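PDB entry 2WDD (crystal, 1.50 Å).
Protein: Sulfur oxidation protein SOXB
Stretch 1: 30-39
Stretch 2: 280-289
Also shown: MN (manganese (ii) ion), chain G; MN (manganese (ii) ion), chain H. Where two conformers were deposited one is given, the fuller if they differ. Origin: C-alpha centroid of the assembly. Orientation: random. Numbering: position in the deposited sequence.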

ATOM      1  N   THR A  30      -9.453  22.773   3.626  1.00 13.98           N
ATOM      2  CA  THR A  30      -9.025  21.863   2.585  1.00 13.38           C
ATOM      3  C   THR A  30      -8.006  20.911   3.157  1.00 15.35           C
ATOM      4  O   THR A  30      -7.035  21.339   3.777  1.00 14.71           O
ATOM      5  N   LEU A  31      -8.212  19.623   2.908  1.00 11.67           N
ATOM      6  CA  LEU A  31      -7.260  18.600   3.327  1.00 11.40           C
ATOM      7  C   LEU A  31      -6.549  18.103   2.067  1.00 14.03           C
ATOM      8  O   LEU A  31      -7.189  17.791   1.053  1.00 13.43           O
ATOM      9  N   LEU A  32      -5.221  18.103   2.107  1.00  9.87           N
ATOM     10  CA  LEU A  32      -4.392  17.615   1.006  1.00 10.24           C
ATOM     11  C   LEU A  32      -3.816  16.323   1.565  1.00 12.54           C
ATOM     12  O   LEU A  32      -2.988  16.339   2.480  1.00 12.03           O
ATOM     13  N   TYR A  33      -4.353  15.209   1.082  1.00  9.51           N
ATOM     14  CA  TYR A  33      -4.073  13.902   1.643  1.00  8.74           C
ATOM     15  C   TYR A  33      -3.402  12.930   0.683  1.00 11.50           C
ATOM     16  O   TYR A  33      -3.825  12.771  -0.458  1.00 11.20           O
ATOM     17  N   PHE A  34      -2.363  12.264   1.166  1.00  9.46           N
ATOM     18  CA  PHE A  34      -1.729  11.194   0.402  1.00  9.82           C
ATOM     19  C   PHE A  34      -1.369  10.123   1.420  1.00 11.53           C
ATOM     20  O   PHE A  34      -1.292  10.400   2.617  1.00 10.38           O
ATOM     21  N   SER A  35      -1.191   8.893   0.964  1.00  8.96           N
ATOM     22  CA  SER A  35      -0.879   7.816   1.888  1.00  8.58           C
ATOM     23  C   SER A  35      -0.109   6.745   1.142  1.00  9.52           C
ATOM     24  O   SER A  35      -0.115   6.688  -0.097  1.00  9.03           O
ATOM     25  N   ASP A  36       0.555   5.896   1.906  1.00  7.34           N
ATOM     26  CA  ASP A  36       1.228   4.751   1.322  1.00  6.92           C
ATOM     27  C   ASP A  36       2.240   5.064   0.225  1.00 10.34           C
ATOM     28  O   ASP A  36       2.390   4.307  -0.743  1.00  8.51           O
ATOM     29  N   LEU A  37       2.982   6.152   0.417  1.00  8.50           N
ATOM     30  CA  LEU A  37       4.039   6.530  -0.523  1.00  8.51           C
ATOM     31  C   LEU A  37       5.104   5.433  -0.622  1.00  9.48           C
ATOM     32  O   LEU A  37       5.728   5.272  -1.667  1.00  9.63           O
ATOM     33  N   HIS A  38       5.345   4.739   0.484  1.00  8.08           N
ATOM     34  CA  HIS A  38       6.332   3.669   0.514  1.00  7.30           C
ATOM     35  C   HIS A  38       7.679   4.129  -0.048  1.00 10.22           C
ATOM     36  O   HIS A  38       8.305   3.469  -0.888  1.00  9.46           O
ATOM     37  N   GLY A  39       8.105   5.290   0.445  1.00 10.35           N
ATOM     38  CA  GLY A  39       9.387   5.901   0.140  1.00 10.31           C
ATOM     39  C   GLY A  39       9.736   6.145  -1.314  1.00 12.77           C
ATOM     40  O   GLY A  39      10.909   6.350  -1.648  1.00 13.00           O
ATOM     41  N   ASP A 280     -16.927  12.030  11.007  1.00 11.04           N
ATOM     42  CA  ASP A 280     -17.530  12.635   9.828  1.00 10.89           C
ATOM     43  C   ASP A 280     -16.856  12.249   8.524  1.00 13.85           C
ATOM     44  O   ASP A 280     -17.506  12.133   7.489  1.00 12.75           O
ATOM     45  N   LEU A 281     -15.545  12.051   8.580  1.00 10.83           N
ATOM     46  CA  LEU A 281     -14.787  11.711   7.396  1.00 10.17           C
ATOM     47  C   LEU A 281     -13.651  10.797   7.821  1.00 11.97           C
ATOM     48  O   LEU A 281     -13.060  11.000   8.882  1.00 11.13           O
ATOM     49  N   ILE A 282     -13.348   9.806   6.988  1.00  9.40           N
ATOM     50  CA  ILE A 282     -12.210   8.909   7.223  1.00  8.93           C
ATOM     51  C   ILE A 282     -11.336   9.006   5.981  1.00 11.28           C
ATOM     52  O   ILE A 282     -11.843   8.856   4.862  1.00  9.73           O
ATOM     53  N   LEU A 283     -10.041   9.249   6.190  1.00  9.13           N
ATOM     54  CA  LEU A 283      -9.023   9.280   5.139  1.00  8.53           C
ATOM     55  C   LEU A 283      -8.380   7.896   5.328  1.00 11.25           C
ATOM     56  O   LEU A 283      -7.665   7.652   6.310  1.00 10.19           O
ATOM     57  N   SER A 284      -8.715   6.985   4.415  1.00  8.76           N
ATOM     58  CA  SER A 284      -8.328   5.577   4.511  0.50  7.82           C
ATOM     59  C   SER A 284      -7.072   5.171   3.761  1.00 11.07           C
ATOM     60  O   SER A 284      -7.066   5.110   2.528  1.00 10.37           O
ATOM     61  N   GLY A 285      -6.033   4.826   4.512  1.00  7.82           N
ATOM     62  CA  GLY A 285      -4.793   4.336   3.936  1.00  7.76           C
ATOM     63  C   GLY A 285      -4.763   2.818   4.020  1.00 10.69           C
ATOM     64  O   GLY A 285      -5.785   2.177   4.226  1.00  8.85           O
ATOM     65  N   HIS A 286      -3.564   2.256   3.873  1.00  8.34           N
ATOM     66  CA  HIS A 286      -3.323   0.819   3.996  1.00  7.92           C
ATOM     67  C   HIS A 286      -3.721  -0.084   2.836  1.00 10.16           C
ATOM     68  O   HIS A 286      -2.953  -0.953   2.410  1.00  9.55           O
ATOM     69  N   THR A 287      -4.952   0.059   2.370  1.00  7.88           N
ATOM     70  CA  THR A 287      -5.417  -0.794   1.291  1.00  6.61           C
ATOM     71  C   THR A 287      -5.060  -0.278  -0.117  1.00  9.24           C
ATOM     72  O   THR A 287      -5.272  -0.986  -1.113  1.00  9.02           O
ATOM     73  N   HIS A 288      -4.424   0.892  -0.182  1.00  7.76           N
ATOM     74  CA  HIS A 288      -3.939   1.456  -1.440  1.00  7.57           C
ATOM     75  C   HIS A 288      -5.074   1.671  -2.446  1.00  9.66           C
ATOM     76  O   HIS A 288      -4.876   1.558  -3.659  1.00 10.72           O
ATOM     77  N   ASP A 289      -6.258   2.005  -1.933  1.00  7.18           N
ATOM     78  CA  ASP A 289      -7.435   2.225  -2.776  1.00  7.28           C
ATOM     79  C   ASP A 289      -7.497   3.618  -3.394  1.00 10.38           C
ATOM     80  O   ASP A 289      -6.790   4.543  -2.965  1.00  8.07           O
TER

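Two strands, 30-34 and 281-284, run in roughly the same direction, their axes 33° apart and no closer than 8.6 Å. That gap is too wide for backbone pairing, so side chains fill it. Beyond the strands the two stretches draw together, from 7.6 Å between the CA atoms of Tyr-33 and Leu-283 to 5.6 Å between those of Ser-35 and Gly-285, and the filling changes from largely apolar to polar, and is small only where Ser-35 meets Gly-285.

Alternation along the first strand sends Leu-31 and Tyr-33 toward the partner, while Leu-32 points away. Leu-31, with chi1 m and chi2 t, extends its CD1 to within 3.8 Å of Leu-281 CD2 and 4.1 Å of Leu-283 CD1. Leu-281 (t, p) and Leu-283 (m, t) also point in, and the branched ends of the three leucines mesh without needing polar partners.

Tyr-33 is the large bump of the interface. Its t rotamer (chi1 167°) lays the ring against Leu-283, whose CB sits over one face, 3.6 Å from the centroid of the Tyr-33 ring in a CH-pi contact. The flat ring offers a broad face to Leu-283 CB, and its OH reaches the backbone at the strand end, 3.1 Å from Ser-284 C. Although peptide atoms crowd this hydroxyl, its hydrogen bond here is to water 1, 2.7 Å from Tyr-33 OH. That water donates to Leu-283 O at 2.9 Å, tying the tip of the ring back to the strand it packs against.

Gly-285 provides the hollow into which the next polar groups fit. Ser-35 OG lies 3.5 Å from Gly-285 CA, as does Asp-36 OD2. A CB on Gly-285 would point toward this pair and come within 2.4 Å of Ser-35 OG, a clash, so the absence of a side chain makes the close approach possible. Ser-35, in its t rotamer, is small enough to fit and donates from OG to Asp-36 OD2 at 2.8 Å. The same Asp-36 OD2 accepts from His-286 N at 2.9 Å.

Asp-36 (chi1 m) uses its other oxygen for metal: OD1 binds the chain G manganese at 2.1 Å. His-38 NE2 and His-288 NE2, both on chi1 m side chains, bind the same ion at 2.2 Å each, so their rings meet rim to rim around it. The CA-to-CB bond of His-286 points away, and its ND1 binds the chain H manganese at 2.3 Å. Water 2 bridges the ions, its oxygen 2.1 Å from each MN, and donates to His-286 O at 2.8 Å.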

ATOM      1  CB  THR A  30      -8.432  22.595   1.390  1.00 20.32           C
ATOM      2  OG1 THR A  30      -9.445  23.418   0.794  1.00 19.59           O
ATOM      3  CG2 THR A  30      -7.915  21.584   0.351  1.00 17.59           C
ATOM      4  CB  LEU A  31      -7.970  17.442   4.037  1.00 10.87           C
ATOM      5  CG  LEU A  31      -8.960  17.804   5.154  1.00 13.60           C
ATOM      6  CD1 LEU A  31      -9.560  16.556   5.758  1.00 14.28           C
ATOM      7  CD2 LEU A  31      -8.262  18.644   6.225  1.00 15.92           C
ATOM      8  CB  LEU A  32      -3.298  18.616   0.645  1.00  9.98           C
ATOM      9  CG  LEU A  32      -3.894  19.979   0.237  1.00 13.24           C
ATOM     10  CD1 LEU A  32      -2.803  21.031  -0.003  1.00 13.15           C
ATOM     11  CD2 LEU A  32      -4.806  19.834  -0.995  1.00 13.85           C
ATOM     12  CB  TYR A  33      -5.422  13.321   2.092  1.00  9.82           C
ATOM     13  CG  TYR A  33      -5.434  11.856   2.435  1.00  9.15           C
ATOM     14  CD1 TYR A  33      -4.584  11.345   3.410  1.00 10.53           C
ATOM     15  CD2 TYR A  33      -6.376  10.991   1.856  1.00  9.33           C
ATOM     16  CE1 TYR A  33      -4.610   9.996   3.747  1.00 10.50           C
ATOM     17  CE2 TYR A  33      -6.412   9.643   2.193  1.00 10.51           C
ATOM     18  CZ  TYR A  33      -5.531   9.158   3.147  1.00 11.52           C
ATOM     19  OH  TYR A  33      -5.549   7.819   3.470  1.00 10.81           O
ATOM     20  CB  PHE A  34      -0.498  11.670  -0.370  1.00 11.27           C
ATOM     21  CG  PHE A  34       0.635  12.115   0.508  1.00 11.64           C
ATOM     22  CD1 PHE A  34       1.677  11.250   0.824  1.00 13.78           C
ATOM     23  CD2 PHE A  34       0.650  13.399   1.036  1.00 13.46           C
ATOM     24  CE1 PHE A  34       2.725  11.669   1.644  1.00 13.67           C
ATOM     25  CE2 PHE A  34       1.683  13.814   1.874  1.00 15.68           C
ATOM     26  CZ  PHE A  34       2.735  12.951   2.158  1.00 13.51           C
ATOM     27  CB  SER A  35      -2.171   7.212   2.452  1.00 11.02           C
ATOM     28  OG  SER A  35      -1.922   6.300   3.511  1.00 11.62           O
ATOM     29  CB  ASP A  36       0.188   3.728   0.858  1.00  8.96           C
ATOM     30  CG  ASP A  36      -0.630   3.176   2.025  1.00 10.38           C
ATOM     31  OD1 ASP A  36      -0.191   2.214   2.678  1.00 10.65           O
ATOM     32  OD2 ASP A  36      -1.657   3.791   2.369  1.00 10.27           O
ATOM     33  CB  LEU A  37       4.690   7.830  -0.058  1.00  9.48           C
ATOM     34  CG  LEU A  37       5.804   8.436  -0.912  1.00 13.55           C
ATOM     35  CD1 LEU A  37       5.331   8.780  -2.309  1.00 14.11           C
ATOM     36  CD2 LEU A  37       6.363   9.668  -0.236  1.00 14.83           C
ATOM     37  CB  HIS A  38       5.803   2.417  -0.169  1.00  7.27           C
ATOM     38  CG  HIS A  38       4.807   1.660   0.660  1.00  8.35           C
ATOM     39  ND1 HIS A  38       5.172   0.832   1.704  1.00  9.28           N
ATOM     40  CD2 HIS A  38       3.451   1.625   0.610  1.00  8.81           C
ATOM     41  CE1 HIS A  38       4.092   0.279   2.223  1.00  8.31           C
ATOM     42  NE2 HIS A  38       3.034   0.763   1.593  1.00  8.17           N
ATOM     43  CB  ASP A 280     -17.573  14.151   9.977  1.00 12.57           C
ATOM     44  CG  ASP A 280     -18.308  14.579  11.233  1.00 15.85           C
ATOM     45  OD1 ASP A 280     -19.448  14.097  11.440  1.00 15.20           O
ATOM     46  OD2 ASP A 280     -17.702  15.295  12.062  1.00 19.30           O
ATOM     47  CB  LEU A 281     -14.184  12.984   6.801  1.00  9.87           C
ATOM     48  CG  LEU A 281     -13.164  12.843   5.665  1.00 12.94           C
ATOM     49  CD1 LEU A 281     -13.842  12.254   4.431  1.00 13.51           C
ATOM     50  CD2 LEU A 281     -12.510  14.196   5.332  1.00 12.96           C
ATOM     51  CB  ILE A 282     -12.612   7.424   7.451  1.00 10.64           C
ATOM     52  CG1 ILE A 282     -13.452   7.276   8.721  1.00 10.76           C
ATOM     53  CG2 ILE A 282     -11.342   6.552   7.596  1.00 10.10           C
ATOM     54  CD1 ILE A 282     -14.093   5.911   8.894  1.00 11.62           C
ATOM     55  CB  LEU A 283      -8.027  10.423   5.384  1.00  7.78           C
ATOM     56  CG  LEU A 283      -8.699  11.809   5.321  1.00 10.27           C
ATOM     57  CD1 LEU A 283      -7.722  12.933   5.640  1.00 10.72           C
ATOM     58  CD2 LEU A 283      -9.392  12.033   3.952  1.00 13.67           C
ATOM     59  CB  SER A 284      -9.477   4.673   4.023  0.50  8.32           C
ATOM     60  OG  SER A 284     -10.641   4.774   4.824  0.50  8.26           O
ATOM     61  CB  HIS A 286      -3.858   0.240   5.306  1.00  7.99           C
ATOM     62  CG  HIS A 286      -3.457  -1.191   5.509  1.00 10.60           C
ATOM     63  ND1 HIS A 286      -2.137  -1.573   5.637  1.00 11.37           N
ATOM     64  CD2 HIS A 286      -4.181  -2.334   5.488  1.00 11.45           C
ATOM     65  CE1 HIS A 286      -2.068  -2.890   5.714  1.00 10.72           C
ATOM     66  NE2 HIS A 286      -3.294  -3.378   5.634  1.00 11.10           N
ATOM     67  CB  THR A 287      -6.912  -1.139   1.442  1.00 10.34           C
ATOM     68  OG1 THR A 287      -7.634   0.033   1.848  1.00  9.65           O
ATOM     69  CG2 THR A 287      -7.109  -2.233   2.499  1.00  8.84           C
ATOM     70  CB  HIS A 288      -2.858   0.548  -2.056  1.00  7.17           C
ATOM     71  CG  HIS A 288      -1.607   0.420  -1.229  1.00  9.10           C
ATOM     72  ND1 HIS A 288      -0.410  -0.013  -1.758  1.00  9.93           N
ATOM     73  CD2 HIS A 288      -1.368   0.674   0.081  1.00  9.72           C
ATOM     74  CE1 HIS A 288       0.514  -0.021  -0.809  1.00  9.59           C
ATOM     75  NE2 HIS A 288      -0.038   0.402   0.313  1.00  9.63           N
ATOM     76  CB  ASP A 289      -8.695   1.990  -1.937  1.00  8.96           C
ATOM     77  CG  ASP A 289      -8.900   0.524  -1.598  1.00 11.08           C
ATOM     78  OD1 ASP A 289      -8.913  -0.289  -2.544  1.00 12.71           O
ATOM     79  OD2 ASP A 289      -9.065   0.179  -0.410  1.00 11.98           O
TER
HETATM   80 MN    MN G1580       0.927   0.476   2.314  0.90  8.37          MN
HETATM   81 MN    MN H1581      -0.102  -0.495   5.434  0.90  7.88          MN
HETATM   82  O   HOH W   1      -4.746   7.615   5.994  1.00 13.09           O
HETATM   83  O   HOH W   2      -0.323  -0.820   3.356  0.75  7.96           O